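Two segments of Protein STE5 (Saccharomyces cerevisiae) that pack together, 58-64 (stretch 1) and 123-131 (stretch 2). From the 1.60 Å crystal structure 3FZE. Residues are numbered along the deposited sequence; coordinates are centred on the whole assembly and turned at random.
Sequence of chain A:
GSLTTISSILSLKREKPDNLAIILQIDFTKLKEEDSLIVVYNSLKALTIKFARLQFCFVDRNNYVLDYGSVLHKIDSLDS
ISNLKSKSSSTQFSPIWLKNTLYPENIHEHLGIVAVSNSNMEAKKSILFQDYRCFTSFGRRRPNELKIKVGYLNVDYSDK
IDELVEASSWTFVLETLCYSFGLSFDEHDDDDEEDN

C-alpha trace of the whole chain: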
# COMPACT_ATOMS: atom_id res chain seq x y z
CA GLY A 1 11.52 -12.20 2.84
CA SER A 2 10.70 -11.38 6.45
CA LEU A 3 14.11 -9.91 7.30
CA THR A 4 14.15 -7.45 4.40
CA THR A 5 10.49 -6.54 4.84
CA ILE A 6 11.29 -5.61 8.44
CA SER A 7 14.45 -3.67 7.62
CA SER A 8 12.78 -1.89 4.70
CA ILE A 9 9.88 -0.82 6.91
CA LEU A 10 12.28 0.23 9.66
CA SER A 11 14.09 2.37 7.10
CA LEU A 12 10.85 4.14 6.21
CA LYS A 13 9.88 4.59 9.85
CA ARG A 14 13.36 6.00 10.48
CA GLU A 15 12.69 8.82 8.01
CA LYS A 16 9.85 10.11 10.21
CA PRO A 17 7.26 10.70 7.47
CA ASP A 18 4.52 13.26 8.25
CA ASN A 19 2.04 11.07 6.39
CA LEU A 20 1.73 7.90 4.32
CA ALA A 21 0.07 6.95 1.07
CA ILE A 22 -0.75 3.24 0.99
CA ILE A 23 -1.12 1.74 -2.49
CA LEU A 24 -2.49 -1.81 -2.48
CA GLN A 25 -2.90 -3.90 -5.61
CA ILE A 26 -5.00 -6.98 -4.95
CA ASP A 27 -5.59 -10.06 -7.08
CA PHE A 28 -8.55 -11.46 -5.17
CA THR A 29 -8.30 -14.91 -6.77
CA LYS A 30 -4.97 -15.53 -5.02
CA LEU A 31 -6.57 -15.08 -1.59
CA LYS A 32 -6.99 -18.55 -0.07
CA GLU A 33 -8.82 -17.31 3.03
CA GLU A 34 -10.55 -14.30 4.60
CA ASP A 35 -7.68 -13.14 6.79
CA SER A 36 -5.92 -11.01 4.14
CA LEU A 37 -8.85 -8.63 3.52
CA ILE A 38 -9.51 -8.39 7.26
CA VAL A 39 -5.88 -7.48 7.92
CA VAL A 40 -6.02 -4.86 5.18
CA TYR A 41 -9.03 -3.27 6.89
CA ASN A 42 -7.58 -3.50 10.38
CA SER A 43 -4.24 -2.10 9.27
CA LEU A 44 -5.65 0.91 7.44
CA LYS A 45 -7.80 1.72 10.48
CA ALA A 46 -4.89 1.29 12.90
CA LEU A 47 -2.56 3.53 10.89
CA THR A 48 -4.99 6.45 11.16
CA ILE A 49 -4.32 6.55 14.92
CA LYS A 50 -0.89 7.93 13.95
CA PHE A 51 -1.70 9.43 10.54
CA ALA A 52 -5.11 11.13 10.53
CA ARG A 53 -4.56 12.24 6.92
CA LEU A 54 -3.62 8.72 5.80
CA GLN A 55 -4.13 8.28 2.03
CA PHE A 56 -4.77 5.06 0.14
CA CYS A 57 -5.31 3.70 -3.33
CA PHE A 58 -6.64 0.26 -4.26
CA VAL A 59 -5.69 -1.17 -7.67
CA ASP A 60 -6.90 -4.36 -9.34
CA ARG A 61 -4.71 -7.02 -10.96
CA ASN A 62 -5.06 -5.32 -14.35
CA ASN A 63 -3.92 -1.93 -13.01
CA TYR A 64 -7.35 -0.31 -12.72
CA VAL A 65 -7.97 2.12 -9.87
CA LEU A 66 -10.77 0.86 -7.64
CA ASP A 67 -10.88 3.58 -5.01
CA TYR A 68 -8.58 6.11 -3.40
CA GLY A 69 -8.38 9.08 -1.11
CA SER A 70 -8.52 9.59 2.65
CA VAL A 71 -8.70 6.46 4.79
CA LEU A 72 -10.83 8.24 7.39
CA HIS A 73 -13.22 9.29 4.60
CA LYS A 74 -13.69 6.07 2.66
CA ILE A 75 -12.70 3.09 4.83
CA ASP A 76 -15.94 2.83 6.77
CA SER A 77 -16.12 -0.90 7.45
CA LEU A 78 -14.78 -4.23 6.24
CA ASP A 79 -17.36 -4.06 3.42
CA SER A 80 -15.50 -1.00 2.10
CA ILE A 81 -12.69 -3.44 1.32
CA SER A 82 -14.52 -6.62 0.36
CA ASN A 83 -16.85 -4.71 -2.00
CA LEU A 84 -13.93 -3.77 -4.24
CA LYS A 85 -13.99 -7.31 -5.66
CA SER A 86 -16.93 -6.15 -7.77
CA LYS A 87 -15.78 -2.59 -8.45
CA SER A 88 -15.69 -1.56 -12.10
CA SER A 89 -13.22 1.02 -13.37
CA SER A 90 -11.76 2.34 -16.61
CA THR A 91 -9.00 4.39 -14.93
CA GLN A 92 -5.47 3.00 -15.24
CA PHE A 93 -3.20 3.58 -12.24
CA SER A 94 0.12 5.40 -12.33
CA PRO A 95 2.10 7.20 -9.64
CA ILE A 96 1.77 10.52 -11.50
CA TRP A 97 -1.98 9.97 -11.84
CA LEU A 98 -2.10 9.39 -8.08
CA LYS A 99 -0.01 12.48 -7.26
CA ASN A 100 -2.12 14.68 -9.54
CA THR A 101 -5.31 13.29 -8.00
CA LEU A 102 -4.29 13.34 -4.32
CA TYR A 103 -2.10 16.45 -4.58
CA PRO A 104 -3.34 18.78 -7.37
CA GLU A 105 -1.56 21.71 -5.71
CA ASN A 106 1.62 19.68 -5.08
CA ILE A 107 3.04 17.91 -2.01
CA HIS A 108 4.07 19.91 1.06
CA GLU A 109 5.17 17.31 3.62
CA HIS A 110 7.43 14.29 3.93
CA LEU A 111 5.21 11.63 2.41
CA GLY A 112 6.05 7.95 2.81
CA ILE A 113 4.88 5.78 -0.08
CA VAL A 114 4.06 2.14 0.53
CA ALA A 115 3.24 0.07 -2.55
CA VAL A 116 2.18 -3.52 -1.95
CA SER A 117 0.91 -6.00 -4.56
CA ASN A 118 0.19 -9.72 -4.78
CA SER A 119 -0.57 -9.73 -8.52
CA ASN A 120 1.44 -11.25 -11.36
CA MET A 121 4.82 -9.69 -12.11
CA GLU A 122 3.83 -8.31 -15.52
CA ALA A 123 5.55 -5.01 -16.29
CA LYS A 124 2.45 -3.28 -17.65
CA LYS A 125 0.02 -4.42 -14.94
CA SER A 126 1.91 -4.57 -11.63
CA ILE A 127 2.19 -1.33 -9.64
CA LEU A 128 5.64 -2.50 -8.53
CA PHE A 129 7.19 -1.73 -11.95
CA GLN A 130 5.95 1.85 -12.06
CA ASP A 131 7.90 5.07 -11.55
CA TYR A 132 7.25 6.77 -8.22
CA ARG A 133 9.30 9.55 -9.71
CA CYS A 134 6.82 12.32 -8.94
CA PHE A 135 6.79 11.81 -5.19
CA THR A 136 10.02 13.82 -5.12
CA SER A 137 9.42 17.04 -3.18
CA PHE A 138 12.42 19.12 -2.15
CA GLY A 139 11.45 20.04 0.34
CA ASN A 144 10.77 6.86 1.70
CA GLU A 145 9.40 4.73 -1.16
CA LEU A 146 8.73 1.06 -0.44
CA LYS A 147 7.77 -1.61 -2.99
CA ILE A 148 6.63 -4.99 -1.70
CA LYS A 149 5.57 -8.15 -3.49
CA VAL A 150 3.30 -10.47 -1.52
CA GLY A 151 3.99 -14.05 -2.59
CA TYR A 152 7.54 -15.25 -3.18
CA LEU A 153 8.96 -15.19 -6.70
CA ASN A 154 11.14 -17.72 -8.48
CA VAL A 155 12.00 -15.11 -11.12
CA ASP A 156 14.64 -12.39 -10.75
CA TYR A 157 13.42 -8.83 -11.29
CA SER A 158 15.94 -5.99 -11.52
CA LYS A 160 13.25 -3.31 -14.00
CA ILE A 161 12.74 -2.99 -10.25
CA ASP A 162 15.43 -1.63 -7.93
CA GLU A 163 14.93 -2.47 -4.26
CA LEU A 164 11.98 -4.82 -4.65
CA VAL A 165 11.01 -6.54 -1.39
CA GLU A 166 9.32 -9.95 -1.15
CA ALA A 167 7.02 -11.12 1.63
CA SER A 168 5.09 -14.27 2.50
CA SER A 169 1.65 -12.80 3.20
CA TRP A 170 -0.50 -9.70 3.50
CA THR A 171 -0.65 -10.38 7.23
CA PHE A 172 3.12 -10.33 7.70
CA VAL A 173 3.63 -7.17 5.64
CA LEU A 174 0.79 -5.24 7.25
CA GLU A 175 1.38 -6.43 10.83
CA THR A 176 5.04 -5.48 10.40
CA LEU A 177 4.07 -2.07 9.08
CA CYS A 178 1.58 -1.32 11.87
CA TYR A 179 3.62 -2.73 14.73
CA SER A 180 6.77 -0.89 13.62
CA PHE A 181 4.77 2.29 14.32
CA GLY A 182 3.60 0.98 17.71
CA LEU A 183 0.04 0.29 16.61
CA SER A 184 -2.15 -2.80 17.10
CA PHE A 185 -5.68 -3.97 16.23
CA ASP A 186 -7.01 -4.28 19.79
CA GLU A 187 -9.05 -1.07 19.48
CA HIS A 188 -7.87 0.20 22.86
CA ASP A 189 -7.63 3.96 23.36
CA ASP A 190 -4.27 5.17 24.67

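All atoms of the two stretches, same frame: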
# COMPACT_ATOMS: atom_id res chain seq x y z
N PHE A 58 -6.49 1.67 -3.93
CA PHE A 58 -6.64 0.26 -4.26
C PHE A 58 -6.62 0.08 -5.77
O PHE A 58 -7.28 0.83 -6.49
CB PHE A 58 -7.97 -0.28 -3.72
CG PHE A 58 -7.95 -0.58 -2.25
CD1 PHE A 58 -7.29 -1.69 -1.76
CD2 PHE A 58 -8.62 0.24 -1.36
CE1 PHE A 58 -7.28 -1.97 -0.39
CE2 PHE A 58 -8.63 -0.03 0.00
CZ PHE A 58 -7.94 -1.13 0.48
N VAL A 59 -5.86 -0.91 -6.24
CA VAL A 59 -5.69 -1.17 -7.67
C VAL A 59 -5.94 -2.65 -7.93
O VAL A 59 -5.50 -3.50 -7.17
CB VAL A 59 -4.27 -0.81 -8.12
CG1 VAL A 59 -4.09 -1.05 -9.63
CG2 VAL A 59 -3.97 0.64 -7.77
N ASP A 60 -6.66 -2.96 -9.01
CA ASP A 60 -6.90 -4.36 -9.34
C ASP A 60 -5.72 -5.00 -10.09
O ASP A 60 -4.73 -4.34 -10.40
CB ASP A 60 -8.27 -4.60 -10.02
CG ASP A 60 -8.32 -4.18 -11.49
OD1 ASP A 60 -7.27 -3.96 -12.13
OD2 ASP A 60 -9.45 -4.09 -12.02
N ARG A 61 -5.83 -6.29 -10.37
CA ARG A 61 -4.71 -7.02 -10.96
C ARG A 61 -4.38 -6.59 -12.38
O ARG A 61 -3.30 -6.91 -12.88
CB ARG A 61 -4.94 -8.53 -10.89
CG ARG A 61 -6.11 -9.03 -11.69
CD ARG A 61 -6.30 -10.51 -11.42
NE ARG A 61 -7.35 -11.09 -12.26
CZ ARG A 61 -7.68 -12.38 -12.26
NH1 ARG A 61 -7.05 -13.23 -11.46
NH2 ARG A 61 -8.64 -12.82 -13.06
N ASN A 62 -5.29 -5.87 -13.02
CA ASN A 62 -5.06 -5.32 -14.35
C ASN A 62 -4.75 -3.82 -14.35
O ASN A 62 -4.83 -3.16 -15.39
CB ASN A 62 -6.25 -5.62 -15.25
CG ASN A 62 -6.41 -7.09 -15.48
OD1 ASN A 62 -5.47 -7.75 -15.91
ND2 ASN A 62 -7.59 -7.62 -15.16
N ASN A 63 -4.39 -3.31 -13.18
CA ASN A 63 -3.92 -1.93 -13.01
C ASN A 63 -5.01 -0.85 -13.09
O ASN A 63 -4.72 0.32 -13.33
CB ASN A 63 -2.77 -1.60 -13.96
CG ASN A 63 -2.00 -0.38 -13.53
OD1 ASN A 63 -1.65 -0.24 -12.35
ND2 ASN A 63 -1.75 0.54 -14.47
N TYR A 64 -6.25 -1.26 -12.84
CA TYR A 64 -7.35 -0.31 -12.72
C TYR A 64 -7.56 0.18 -11.30
O TYR A 64 -7.59 -0.61 -10.35
CB TYR A 64 -8.66 -0.91 -13.24
CG TYR A 64 -8.62 -1.14 -14.72
CD1 TYR A 64 -8.84 -0.09 -15.62
CD2 TYR A 64 -8.31 -2.39 -15.23
CE1 TYR A 64 -8.79 -0.29 -16.98
CE2 TYR A 64 -8.26 -2.60 -16.61
CZ TYR A 64 -8.50 -1.55 -17.47
OH TYR A 64 -8.45 -1.76 -18.84
N ALA A 123 5.07 -6.39 -16.32
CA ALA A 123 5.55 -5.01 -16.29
C ALA A 123 4.46 -3.96 -16.48
O ALA A 123 4.50 -2.90 -15.86
CB ALA A 123 6.66 -4.82 -17.32
N LYS A 124 3.48 -4.26 -17.33
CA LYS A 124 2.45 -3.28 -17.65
C LYS A 124 1.24 -3.32 -16.72
O LYS A 124 0.37 -2.46 -16.80
CB LYS A 124 1.99 -3.42 -19.10
CG LYS A 124 3.01 -2.93 -20.12
CD LYS A 124 2.49 -3.08 -21.54
CE LYS A 124 3.55 -2.67 -22.56
NZ LYS A 124 4.00 -1.26 -22.37
N LYS A 125 1.18 -4.30 -15.82
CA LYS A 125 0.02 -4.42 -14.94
C LYS A 125 0.34 -4.26 -13.46
O LYS A 125 -0.52 -3.83 -12.69
CB LYS A 125 -0.69 -5.75 -15.16
CG LYS A 125 -1.30 -5.90 -16.54
CD LYS A 125 -2.08 -7.19 -16.63
CE LYS A 125 -2.57 -7.42 -18.05
NZ LYS A 125 -3.55 -6.38 -18.49
N SER A 126 1.55 -4.61 -13.05
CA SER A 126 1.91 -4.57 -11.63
C SER A 126 2.36 -3.16 -11.22
O SER A 126 3.20 -2.56 -11.88
CB SER A 126 3.01 -5.59 -11.34
OG SER A 126 3.64 -5.33 -10.09
N ILE A 127 1.80 -2.65 -10.13
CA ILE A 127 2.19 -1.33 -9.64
C ILE A 127 3.66 -1.28 -9.21
O ILE A 127 4.25 -0.20 -9.06
CB ILE A 127 1.28 -0.84 -8.48
CG1 ILE A 127 1.50 -1.69 -7.23
CG2 ILE A 127 -0.19 -0.86 -8.90
CD1 ILE A 127 0.86 -1.12 -5.96
N LEU A 128 4.27 -2.45 -9.04
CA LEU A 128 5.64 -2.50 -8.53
C LEU A 128 6.69 -2.13 -9.59
O LEU A 128 7.84 -1.87 -9.26
CB LEU A 128 5.93 -3.88 -7.91
CG LEU A 128 4.96 -4.38 -6.83
CD1 LEU A 128 5.28 -5.79 -6.41
CD2 LEU A 128 5.00 -3.45 -5.62
N PHE A 129 6.28 -2.09 -10.86
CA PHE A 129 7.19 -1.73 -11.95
C PHE A 129 7.15 -0.24 -12.27
O PHE A 129 7.89 0.23 -13.13
CB PHE A 129 6.84 -2.50 -13.23
CG PHE A 129 7.14 -3.97 -13.16
CD1 PHE A 129 8.26 -4.49 -13.79
CD2 PHE A 129 6.31 -4.83 -12.48
CE1 PHE A 129 8.54 -5.84 -13.73
CE2 PHE A 129 6.58 -6.18 -12.42
CZ PHE A 129 7.70 -6.69 -13.04
N GLN A 130 6.27 0.50 -11.61
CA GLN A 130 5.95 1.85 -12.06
C GLN A 130 6.91 2.87 -11.46
O GLN A 130 7.64 2.55 -10.52
CB GLN A 130 4.48 2.17 -11.77
CG GLN A 130 3.53 1.25 -12.55
CD GLN A 130 2.07 1.40 -12.15
OE1 GLN A 130 1.70 2.34 -11.44
NE2 GLN A 130 1.23 0.46 -12.60
N ASP A 131 6.94 4.07 -12.02
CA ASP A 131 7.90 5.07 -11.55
C ASP A 131 7.29 6.04 -10.55
O ASP A 131 6.40 6.84 -10.88
CB ASP A 131 8.60 5.79 -12.72
CG ASP A 131 7.71 6.81 -13.40
OD1 ASP A 131 6.47 6.65 -13.37
OD2 ASP A 131 8.25 7.77 -13.98
O HOH W 1 -4.33 -3.70 -18.13

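The contact is small, 298 Å² summed over both sides, and it is built around a turn. Stretch 1 leaves its strand through a type I beta turn from Asp 60 to Asn 63, closed by the backbone bond from Asn 63 N to Asp 60 O at 3.0 Å. The side chain of Asp 60 is spent on the turn itself: with chi1 at 76° (p), Asp 60 OD1 accepts from Asn 62 N at 2.9 Å and from Tyr 64 N at 3.0 Å. A short acidic side chain suits this place because OD1 can reach the amides that follow it.

The turn delivers Asn 63 to stretch 2. Its phi/psi of 74/22 is left-handed, a conformation asparagine tolerates better than most residues, and its CA-to-CB bond points toward the other stretch. The chains come nearest here, with Asn 63 CA 5.0 Å from Lys 125 CA, and Asn 63 CB lies 3.4 Å from Lys 125 O. With chi1 at -162° (t) and chi2 at 47°, the buried amide of Asn 63 places OD1 to accept from Gln 130 NE2 at 3.0 Å, while ND2 is satisfied elsewhere in the structure. Gln 130 meets it with a nearly extended chain, chi1 -64° (m) and chi2 172° (t); its CA-to-CB bond also points toward the partner. The longer amide spans the distance and the shorter one receives it, so a buried polar group is paid for.

Beside this bond lies a small apolar patch. Val 59, chi1 -179° (t), points toward stretch 2 and sets Val 59 CG1 4.0 Å from Ile 127 CG2. The CA-to-CB bond of Ile 127 runs sideways, yet chi1 at 68° (p) leaves Ile 127 CG2 facing stretch 1, where it also approaches Asn 63 OD1 at 3.8 Å. Branching at CB lets a methyl make this contact close to the backbone.

Lys 125 gives the more exposed side of the contact and loses the most area, 81 Å². Lys 125 CB packs 3.7 Å from Arg 61 O, and the chain then runs extended through chi2 and chi3 (both t) before chi4 at -65° (m) turns the amine. Lys 125 NZ makes a weak hydrogen bond to Asn 62 OD1 at 3.5 Å and donates to water 1 at 2.8 Å; that water in turn donates to Asn 62 O at 2.8 Å. A long aliphatic stem covers the turn while its charged end stays hydrated.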